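PDB 4QYT: uncharacterized protein C22E12.03c from Schizosaccharomyces pombe, which converts methylglyoxal to D-lactate in a single step without glutathione and is involved in protection against reactive oxygen species. Local coordinates for residues Lys128-His133 and Leu158-Gly163; Glu101-Pro106 and Leu154-Ile159; Phe20-Gly25 and Gly165-Phe170. One frame throughout, in Å; residues are numbered along the deposited sequence. Where two conformers were deposited one is given.

Contact 1: residues Lys128-His133 and Leu158-Gly163; sequences KQITGH and LITSQG
His133, which is inferred to be an active-site residue of this DJ-1/PfpI family protein, lies beside Gln162 where residues 130-133 and 160-163 run nearly parallel, 13° apart, yet do not pair as ladder strands. A main-chain to side-chain bond joins them instead: Thr131 N donates to Thr160 OG1 at 3.0 Å, nearly straight with 172° at the hydrogen. Thr160 OG1 sits between its own backbone N and carbonyl carbon (chi1 61°), facing Thr131, while its CG2 lies 3.7 Å from Ile130 CG1, the two side chains crossing at about a right angle. Thr131 CG2 meets Ser161 CA at 3.6 Å. Its OG1, bonded to Leu148 O, also touches the Gln162 chain at CG (3.4 Å). Farther along, a CA-H...O contact runs from Gly132 CA to Ser161 O at 3.5 Å. Gln162 O then lies near the plane of the His133 imidazole, at its edge, 3.4 Å from CD2. The ring's nitrogens are held from outside, ND1 by Ser135 OG and NE2 by Ser190 O of the second subunit. Strand 129-130 pairs in parallel with strand 146-147, whereas strand 158-161 lies in the main sheet between strands 109-112 and 152-155, so the contact bridges two sheets.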
loop_
_atom_site.group_PDB
_atom_site.type_symbol
_atom_site.label_atom_id
_atom_site.label_comp_id
_atom_site.label_asym_id
_atom_site.label_seq_id
_atom_site.Cartn_x
_atom_site.Cartn_y
_atom_site.Cartn_z
ATOM N N LYS A 128 -17.342 -20.268 -10.824
ATOM C CA LYS A 128 -18.459 -19.671 -11.525
ATOM C C LYS A 128 -18.469 -18.161 -11.457
ATOM O O LYS A 128 -18.961 -17.505 -12.364
ATOM C CB LYS A 128 -19.782 -20.228 -10.990
ATOM C CG LYS A 128 -19.883 -21.745 -11.052
ATOM C CD LYS A 128 -19.556 -22.262 -12.445
ATOM C CE LYS A 128 -19.246 -23.751 -12.434
ATOM N NZ LYS A 128 -20.349 -24.549 -11.828
ATOM N N GLN A 129 -18.107 -17.643 -10.295
ATOM C CA GLN A 129 -18.185 -16.207 -10.028
ATOM C C GLN A 129 -16.794 -15.625 -9.786
ATOM O O GLN A 129 -15.865 -16.355 -9.432
ATOM C CB GLN A 129 -19.064 -15.960 -8.803
ATOM C CG GLN A 129 -20.466 -16.545 -8.962
ATOM C CD GLN A 129 -21.422 -16.131 -7.861
ATOM O OE1 GLN A 129 -22.523 -15.644 -8.137
ATOM N NE2 GLN A 129 -21.078 -16.470 -6.620
ATOM N N ILE A 130 -16.659 -14.314 -9.973
ATOM C CA ILE A 130 -15.358 -13.653 -9.861
ATOM C C ILE A 130 -15.622 -12.181 -9.695
ATOM O O ILE A 130 -16.684 -11.669 -10.081
ATOM C CB ILE A 130 -14.467 -13.970 -11.089
ATOM C CG1 ILE A 130 -12.978 -13.985 -10.709
ATOM C CG2 ILE A 130 -14.816 -13.079 -12.288
ATOM C CD1 ILE A 130 -12.068 -14.477 -11.806
ATOM N N THR A 131 -14.628 -11.470 -9.190
ATOM C CA THR A 131 -14.583 -10.042 -9.443
ATOM C C THR A 131 -13.191 -9.654 -9.884
ATOM O O THR A 131 -12.300 -10.486 -9.916
ATOM C CB THR A 131 -15.071 -9.206 -8.241
ATOM O OG1 THR A 131 -15.341 -7.878 -8.700
ATOM C CG2 THR A 131 -14.060 -9.154 -7.138
ATOM N N GLY A 132 -13.033 -8.389 -10.221
ATOM C CA GLY A 132 -11.757 -7.865 -10.660
ATOM C C GLY A 132 -11.976 -6.410 -10.958
ATOM O O GLY A 132 -13.007 -5.782 -10.604
ATOM N N HIS A 133 -10.977 -5.765 -11.541
ATOM C CA HIS A 133 -11.095 -4.337 -11.768
ATOM C C HIS A 133 -12.170 -4.116 -12.836
ATOM O O HIS A 133 -12.256 -4.903 -13.768
ATOM C CB HIS A 133 -9.742 -3.773 -12.207
ATOM C CG HIS A 133 -9.673 -2.277 -12.131
ATOM N ND1 HIS A 133 -9.859 -1.473 -13.231
ATOM C CD2 HIS A 133 -9.589 -1.436 -11.069
ATOM C CE1 HIS A 133 -9.897 -0.209 -12.853
ATOM N NE2 HIS A 133 -9.691 -0.152 -11.549
ATOM N N LEU A 158 -10.514 -19.609 -3.751
ATOM C CA LEU A 158 -10.077 -18.502 -4.607
ATOM C C LEU A 158 -10.732 -17.210 -4.106
ATOM O O LEU A 158 -11.972 -17.088 -4.115
ATOM C CB LEU A 158 -10.489 -18.746 -6.045
ATOM C CG LEU A 158 -10.186 -17.591 -7.023
ATOM C CD1 LEU A 158 -8.695 -17.312 -7.130
ATOM C CD2 LEU A 158 -10.825 -17.855 -8.378
ATOM N N ILE A 159 -9.895 -16.269 -3.710
ATOM C CA ILE A 159 -10.321 -14.939 -3.341
ATOM C C ILE A 159 -9.952 -14.010 -4.505
ATOM O O ILE A 159 -8.786 -13.947 -4.913
ATOM C CB ILE A 159 -9.570 -14.493 -2.062
ATOM C CG1 ILE A 159 -9.958 -15.353 -0.842
ATOM C CG2 ILE A 159 -9.837 -13.015 -1.775
ATOM C CD1 ILE A 159 -9.371 -16.755 -0.754
ATOM N N THR A 160 -10.940 -13.244 -4.983
ATOM C CA THR A 160 -10.680 -12.202 -5.974
ATOM C C THR A 160 -11.212 -10.857 -5.493
ATOM O O THR A 160 -12.068 -10.792 -4.608
ATOM C CB THR A 160 -11.237 -12.584 -7.362
ATOM O OG1 THR A 160 -12.652 -12.769 -7.307
ATOM C CG2 THR A 160 -10.540 -13.780 -7.931
ATOM N N SER A 161 -10.606 -9.782 -5.992
ATOM C CA SER A 161 -10.928 -8.446 -5.521
ATOM C C SER A 161 -10.651 -7.393 -6.582
ATOM O O SER A 161 -10.045 -7.671 -7.588
ATOM C CB SER A 161 -10.141 -8.182 -4.256
ATOM O OG SER A 161 -10.487 -7.021 -3.565
ATOM N N GLN A 162 -11.218 -6.207 -6.403
ATOM C CA GLN A 162 -11.374 -5.264 -7.504
ATOM C C GLN A 162 -10.178 -4.354 -7.790
ATOM O O GLN A 162 -9.866 -4.100 -8.962
ATOM C CB GLN A 162 -12.604 -4.396 -7.253
ATOM C CG GLN A 162 -13.900 -5.206 -7.283
ATOM C CD GLN A 162 -15.133 -4.350 -7.249
ATOM O OE1 GLN A 162 -15.318 -3.538 -6.345
ATOM N NE2 GLN A 162 -15.998 -4.526 -8.250
ATOM N N GLY A 163 -9.565 -3.736 -6.791
ATOM C CA GLY A 163 -8.645 -2.660 -7.111
ATOM C C GLY A 163 -7.870 -2.155 -5.938
ATOM O O GLY A 163 -7.942 -2.702 -4.848
#

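Contact 2: residues Glu101-Pro106 and Leu154-Ile159; sequences EFYKKP and LEENLI
Phe102 O, at the end of helix 93-102, accepts a bond from Asn157 ND2 at 2.8 Å. The oxygen lies 1° from the amide plane of Asn157, whereas ND2 stands 38° above the carbonyl plane of Phe102. Lys105 N reaches the same oxygen from the opposite face and closes the type II turn Phe102-Lys105, so two donors grip one acceptor. Tyr103 leaves the helix with CG anti to its backbone N (chi1 -172°), its ring against the other segment. Leu158 CB approaches the ring edge near its plane, 4.0 Å from CE1, and the phenol OH packs on Glu156 CG at 3.6 Å. Lys104 N donates to Asn157 OD1 at 2.8 Å, again from above the carbonyl plane. Thus one amide engages a carbonyl and an N-H of the same turn, and its ND2 also bonds Lys108 O, ahead of strand 109-112. An alanine in place of Asn157 would probably leave Lys104 N without this acceptor, take from Phe102 O one of its two donors and lose the bond to Lys108 O, letting the two turns shift. The aliphatic part of Lys104 runs obliquely past the Glu156 carboxylate, with CG 3.8 Å from OE1; NZ and OE2 are too far apart for a salt bridge. The second segment is a two-residue beta hairpin with a type II' turn, Glu155-Leu158, closed by Leu158 N to Glu155 O and Glu155 N to Leu158 O; its tip is fastened to a post-helical turn by an asparagine side chain.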
loop_
_atom_site.group_PDB
_atom_site.type_symbol
_atom_site.label_atom_id
_atom_site.label_comp_id
_atom_site.label_asym_id
_atom_site.label_seq_id
_atom_site.Cartn_x
_atom_site.Cartn_y
_atom_site.Cartn_z
ATOM N N GLU A 101 -2.768 -26.066 -9.448
ATOM C CA GLU A 101 -2.504 -27.047 -8.413
ATOM C C GLU A 101 -3.217 -26.719 -7.123
ATOM O O GLU A 101 -3.710 -27.613 -6.418
ATOM C CB GLU A 101 -1.005 -27.160 -8.128
ATOM C CG GLU A 101 -0.657 -28.127 -7.012
ATOM C CD GLU A 101 -1.149 -29.544 -7.256
ATOM O OE1 GLU A 101 -1.072 -30.006 -8.437
ATOM O OE2 GLU A 101 -1.400 -30.252 -6.230
ATOM N N PHE A 102 -3.239 -25.435 -6.764
ATOM C CA PHE A 102 -3.803 -25.041 -5.503
ATOM C C PHE A 102 -5.318 -25.091 -5.493
ATOM O O PHE A 102 -5.922 -25.231 -4.438
ATOM C CB PHE A 102 -3.338 -23.632 -5.104
ATOM C CG PHE A 102 -1.990 -23.540 -4.446
ATOM C CD1 PHE A 102 -1.017 -24.492 -4.599
ATOM C CD2 PHE A 102 -1.697 -22.451 -3.644
ATOM C CE1 PHE A 102 0.191 -24.375 -3.966
ATOM C CE2 PHE A 102 -0.484 -22.316 -3.022
ATOM C CZ PHE A 102 0.462 -23.283 -3.181
ATOM N N TYR A 103 -5.963 -24.891 -6.651
ATOM C CA TYR A 103 -7.418 -24.687 -6.677
ATOM C C TYR A 103 -8.116 -25.917 -6.116
ATOM O O TYR A 103 -7.888 -27.041 -6.530
ATOM C CB TYR A 103 -7.897 -24.390 -8.085
ATOM C CG TYR A 103 -9.356 -23.985 -8.153
ATOM C CD1 TYR A 103 -9.784 -22.782 -7.634
ATOM C CD2 TYR A 103 -10.323 -24.853 -8.623
ATOM C CE1 TYR A 103 -11.109 -22.395 -7.634
ATOM C CE2 TYR A 103 -11.666 -24.475 -8.652
ATOM C CZ TYR A 103 -12.046 -23.249 -8.145
ATOM O OH TYR A 103 -13.373 -22.881 -8.158
ATOM N N LYS A 104 -9.025 -25.663 -5.181
ATOM C CA LYS A 104 -9.812 -26.695 -4.514
ATOM C C LYS A 104 -8.981 -27.674 -3.706
ATOM O O LYS A 104 -9.508 -28.662 -3.252
ATOM C CB LYS A 104 -10.730 -27.437 -5.478
ATOM C CG LYS A 104 -11.958 -26.647 -5.826
ATOM C CD LYS A 104 -12.910 -27.387 -6.742
ATOM C CE LYS A 104 -13.610 -28.451 -5.946
ATOM N NZ LYS A 104 -14.753 -29.012 -6.713
ATOM N N LYS A 105 -7.754 -27.350 -3.378
ATOM C CA LYS A 105 -7.013 -28.182 -2.477
ATOM C C LYS A 105 -7.326 -27.793 -1.052
ATOM O O LYS A 105 -7.428 -26.604 -0.701
ATOM C CB LYS A 105 -5.528 -28.106 -2.781
ATOM C CG LYS A 105 -5.153 -28.647 -4.154
ATOM C CD LYS A 105 -5.492 -30.121 -4.306
ATOM C CE LYS A 105 -5.863 -30.394 -5.756
ATOM N NZ LYS A 105 -4.717 -30.220 -6.686
ATOM N N PRO A 106 -7.298 -28.806 -0.186
ATOM C CA PRO A 106 -7.453 -28.455 1.222
ATOM C C PRO A 106 -6.222 -27.728 1.746
ATOM O O PRO A 106 -5.090 -28.129 1.516
ATOM C CB PRO A 106 -7.634 -29.852 1.915
ATOM C CG PRO A 106 -8.199 -30.703 0.827
ATOM C CD PRO A 106 -7.521 -30.248 -0.419
ATOM N N LEU A 154 -15.246 -14.690 -2.722
ATOM C CA LEU A 154 -14.632 -15.944 -2.368
ATOM C C LEU A 154 -15.450 -17.099 -2.954
ATOM O O LEU A 154 -16.656 -17.161 -2.711
ATOM C CB LEU A 154 -14.614 -16.084 -0.837
ATOM C CG LEU A 154 -14.168 -17.422 -0.239
ATOM C CD1 LEU A 154 -12.751 -17.835 -0.588
ATOM C CD2 LEU A 154 -14.343 -17.433 1.266
ATOM N N GLU A 155 -14.807 -17.973 -3.722
ATOM C CA GLU A 155 -15.456 -19.174 -4.228
ATOM C C GLU A 155 -14.442 -20.277 -4.099
ATOM O O GLU A 155 -13.301 -20.097 -4.491
ATOM C CB GLU A 155 -15.911 -19.020 -5.678
ATOM C CG GLU A 155 -16.580 -20.274 -6.203
ATOM C CD GLU A 155 -17.196 -20.103 -7.571
ATOM O OE1 GLU A 155 -17.485 -18.950 -7.946
ATOM O OE2 GLU A 155 -17.487 -21.128 -8.212
ATOM N N GLU A 156 -14.838 -21.396 -3.492
ATOM C CA GLU A 156 -13.883 -22.421 -3.130
ATOM C C GLU A 156 -12.747 -21.804 -2.337
ATOM O O GLU A 156 -13.015 -21.195 -1.298
ATOM C CB GLU A 156 -13.441 -23.220 -4.360
ATOM C CG GLU A 156 -14.585 -24.015 -4.955
ATOM C CD GLU A 156 -15.016 -25.225 -4.111
ATOM O OE1 GLU A 156 -14.348 -25.581 -3.133
ATOM O OE2 GLU A 156 -16.093 -25.778 -4.347
ATOM N N ASN A 157 -11.494 -21.957 -2.773
ATOM C CA ASN A 157 -10.351 -21.352 -2.077
ATOM C C ASN A 157 -9.697 -20.252 -2.907
ATOM O O ASN A 157 -8.531 -19.943 -2.685
ATOM C CB ASN A 157 -9.324 -22.435 -1.713
ATOM C CG ASN A 157 -8.736 -23.126 -2.920
ATOM O OD1 ASN A 157 -9.302 -23.110 -4.022
ATOM N ND2 ASN A 157 -7.568 -23.725 -2.713
ATOM N N LEU A 158 -10.514 -19.609 -3.751
ATOM C CA LEU A 158 -10.077 -18.502 -4.607
ATOM C C LEU A 158 -10.732 -17.210 -4.106
ATOM O O LEU A 158 -11.972 -17.088 -4.115
ATOM C CB LEU A 158 -10.489 -18.746 -6.045
ATOM C CG LEU A 158 -10.186 -17.591 -7.023
ATOM C CD1 LEU A 158 -8.695 -17.312 -7.130
ATOM C CD2 LEU A 158 -10.825 -17.855 -8.378
ATOM N N ILE A 159 -9.895 -16.269 -3.710
ATOM C CA ILE A 159 -10.321 -14.939 -3.341
ATOM C C ILE A 159 -9.952 -14.010 -4.505
ATOM O O ILE A 159 -8.786 -13.947 -4.913
ATOM C CB ILE A 159 -9.570 -14.493 -2.062
ATOM C CG1 ILE A 159 -9.958 -15.353 -0.842
ATOM C CG2 ILE A 159 -9.837 -13.015 -1.775
ATOM C CD1 ILE A 159 -9.371 -16.755 -0.754
#

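Contact 3: residues Phe20-Gly25 and Gly165-Phe170; sequences FSAPWG and GTAMLF
Ala22 and Ala167 meet at the centre of a helix-helix packing between helices 17-29 and 167-178, which lie together on one side of the central sheet in this alpha/beta sandwich. Ala22 CB is 3.7 Å from Ala167 CB and still nearer, at 3.5 Å, to Ala167 O. Small side chains at Ala22 and Ala167 let the backbones approach; the nearest CA pair, Ala22 and Met168, is 5.3 Å apart. Met168 closes one flank of the methyl. Its side chain sets out away from the other helix, but the bend at chi2 (-65°) brings SD back to 3.6 Å from Ala22 CB. On the other flank, Pro23 CG stands obliquely to the Phe170 ring at 4.5 Å from CE2, a looser touch. Pro23 also marks a kink in its helix, since its nitrogen has no hydrogen to donate to the preceding turn. No polar side-chain group takes part; the methyl of Ala22 rests on backbone carbonyl and apolar atoms.

Outward from this first shell, Phe170 packs on Ile159 and Ser161 of strand 158-161, tying its helix to the sheet, and Trp24 and Phe20 do the same on Leu9 of strand 7-12. The helices form part of the dimer interface, Met168 packing on Ile18 and Trp24 NE1 bonding Arg51 O, both of the second subunit, and the side chain of Ala167 is about 4 Å from that of Glu19, an inferred active-site residue. At the N-cap position of helix 167-178, Thr166 makes no capping bond; its OG1 is instead hydrogen-bonded to Ser161 OG and Gly163 N.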
loop_
_atom_site.group_PDB
_atom_site.type_symbol
_atom_site.label_atom_id
_atom_site.label_comp_id
_atom_site.label_asym_id
_atom_site.label_seq_id
_atom_site.Cartn_x
_atom_site.Cartn_y
_atom_site.Cartn_z
ATOM N N PHE A 20 0.275 -4.777 -3.782
ATOM C CA PHE A 20 1.363 -5.520 -3.145
ATOM C C PHE A 20 1.390 -5.253 -1.631
ATOM O O PHE A 20 1.427 -6.173 -0.828
ATOM C CB PHE A 20 2.712 -5.147 -3.789
ATOM C CG PHE A 20 3.899 -5.879 -3.187
ATOM C CD1 PHE A 20 4.427 -5.484 -1.945
ATOM C CD2 PHE A 20 4.425 -7.010 -3.799
ATOM C CE1 PHE A 20 5.482 -6.176 -1.360
ATOM C CE2 PHE A 20 5.456 -7.704 -3.222
ATOM C CZ PHE A 20 5.959 -7.299 -1.994
ATOM N N SER A 21 1.392 -3.970 -1.241
ATOM C CA SER A 21 1.673 -3.633 0.161
ATOM C C SER A 21 0.601 -4.078 1.146
ATOM O O SER A 21 0.907 -4.331 2.305
ATOM C CB SER A 21 1.921 -2.125 0.286
ATOM O OG SER A 21 3.021 -1.705 -0.515
ATOM N N ALA A 22 -0.667 -4.074 0.738
ATOM C CA ALA A 22 -1.714 -4.412 1.692
ATOM C C ALA A 22 -1.606 -5.865 2.198
ATOM O O ALA A 22 -1.463 -6.068 3.414
ATOM C CB ALA A 22 -3.090 -4.087 1.116
ATOM N N PRO A 23 -1.660 -6.887 1.321
ATOM C CA PRO A 23 -1.471 -8.247 1.829
ATOM C C PRO A 23 -0.129 -8.404 2.519
ATOM O O PRO A 23 -0.029 -9.135 3.504
ATOM C CB PRO A 23 -1.648 -9.124 0.585
ATOM C CG PRO A 23 -1.407 -8.208 -0.598
ATOM C CD PRO A 23 -1.935 -6.884 -0.128
ATOM N N TRP A 24 0.925 -7.793 1.988
ATOM C CA TRP A 24 2.253 -7.890 2.620
ATOM C C TRP A 24 2.188 -7.457 4.083
ATOM O O TRP A 24 2.588 -8.175 5.004
ATOM C CB TRP A 24 3.261 -7.011 1.870
ATOM C CG TRP A 24 4.637 -7.083 2.435
ATOM C CD1 TRP A 24 5.150 -6.232 3.363
ATOM C CD2 TRP A 24 5.620 -8.077 2.208
ATOM N NE1 TRP A 24 6.391 -6.630 3.725
ATOM C CE2 TRP A 24 6.726 -7.746 3.020
ATOM C CE3 TRP A 24 5.702 -9.203 1.381
ATOM C CZ2 TRP A 24 7.898 -8.497 3.024
ATOM C CZ3 TRP A 24 6.874 -9.951 1.417
ATOM C CH2 TRP A 24 7.937 -9.576 2.219
ATOM N N GLY A 25 1.662 -6.257 4.308
ATOM C CA GLY A 25 1.631 -5.701 5.638
ATOM C C GLY A 25 0.693 -6.434 6.575
ATOM O O GLY A 25 0.944 -6.499 7.785
ATOM N N GLY A 165 -8.340 0.278 -4.030
ATOM C CA GLY A 165 -9.211 0.596 -2.899
ATOM C C GLY A 165 -9.687 -0.589 -2.100
ATOM O O GLY A 165 -10.106 -0.410 -0.970
ATOM N N THR A 166 -9.632 -1.786 -2.684
ATOM C CA THR A 166 -10.094 -2.992 -1.991
ATOM C C THR A 166 -8.929 -3.875 -1.548
ATOM O O THR A 166 -9.185 -4.968 -1.027
ATOM C CB THR A 166 -11.055 -3.805 -2.852
ATOM O OG1 THR A 166 -10.369 -4.333 -3.983
ATOM C CG2 THR A 166 -12.203 -2.979 -3.299
ATOM N N ALA A 167 -7.690 -3.388 -1.650
ATOM C CA ALA A 167 -6.542 -4.229 -1.320
ATOM C C ALA A 167 -6.502 -4.622 0.149
ATOM O O ALA A 167 -6.110 -5.749 0.477
ATOM C CB ALA A 167 -5.280 -3.561 -1.761
ATOM N N MET A 168 -6.895 -3.717 1.037
ATOM C CA MET A 168 -6.949 -4.065 2.444
ATOM C C MET A 168 -8.020 -5.123 2.739
ATOM O O MET A 168 -7.769 -6.113 3.420
ATOM C CB MET A 168 -7.163 -2.826 3.326
ATOM C CG MET A 168 -5.975 -1.858 3.331
ATOM S SD MET A 168 -4.473 -2.527 4.063
ATOM C CE MET A 168 -4.975 -2.537 5.769
ATOM N N LEU A 169 -9.214 -4.932 2.182
ATOM C CA LEU A 169 -10.267 -5.947 2.325
ATOM C C LEU A 169 -9.856 -7.294 1.760
ATOM O O LEU A 169 -10.166 -8.360 2.336
ATOM C CB LEU A 169 -11.548 -5.476 1.655
ATOM C CG LEU A 169 -12.270 -4.330 2.363
ATOM C CD1 LEU A 169 -13.291 -3.750 1.425
ATOM C CD2 LEU A 169 -12.909 -4.783 3.670
ATOM N N PHE A 170 -9.126 -7.284 0.655
ATOM C CA PHE A 170 -8.589 -8.480 0.029
ATOM C C PHE A 170 -7.585 -9.188 0.931
ATOM O O PHE A 170 -7.692 -10.406 1.161
ATOM C CB PHE A 170 -7.935 -8.032 -1.276
ATOM C CG PHE A 170 -7.082 -9.068 -1.961
ATOM C CD1 PHE A 170 -7.658 -10.182 -2.548
ATOM C CD2 PHE A 170 -5.720 -8.911 -2.097
ATOM C CE1 PHE A 170 -6.897 -11.089 -3.255
ATOM C CE2 PHE A 170 -4.938 -9.795 -2.824
ATOM C CZ PHE A 170 -5.539 -10.887 -3.413
#

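How the contacts relate
From the N terminus, contact 3 opens first, at helix 17-29, and closes last, at the start of helix 167-178, so its long loop encloses the other two. Contact 2 opens at the end of helix 93-102 and contact 1 at residues 128-133. Both close on one continuous run, 154-159 and 158-163, which share Leu158 and Ile159. Glu155 links them directly: its OE2 bonds Lys128 N and its OE1 bonds Gln129 N. Strand 158-161 is tied to the small sheet by contact 1; the hairpin leading into it is tied by contact 2 to the turn after helix 93-102, and the chain beyond it leads into contact 3.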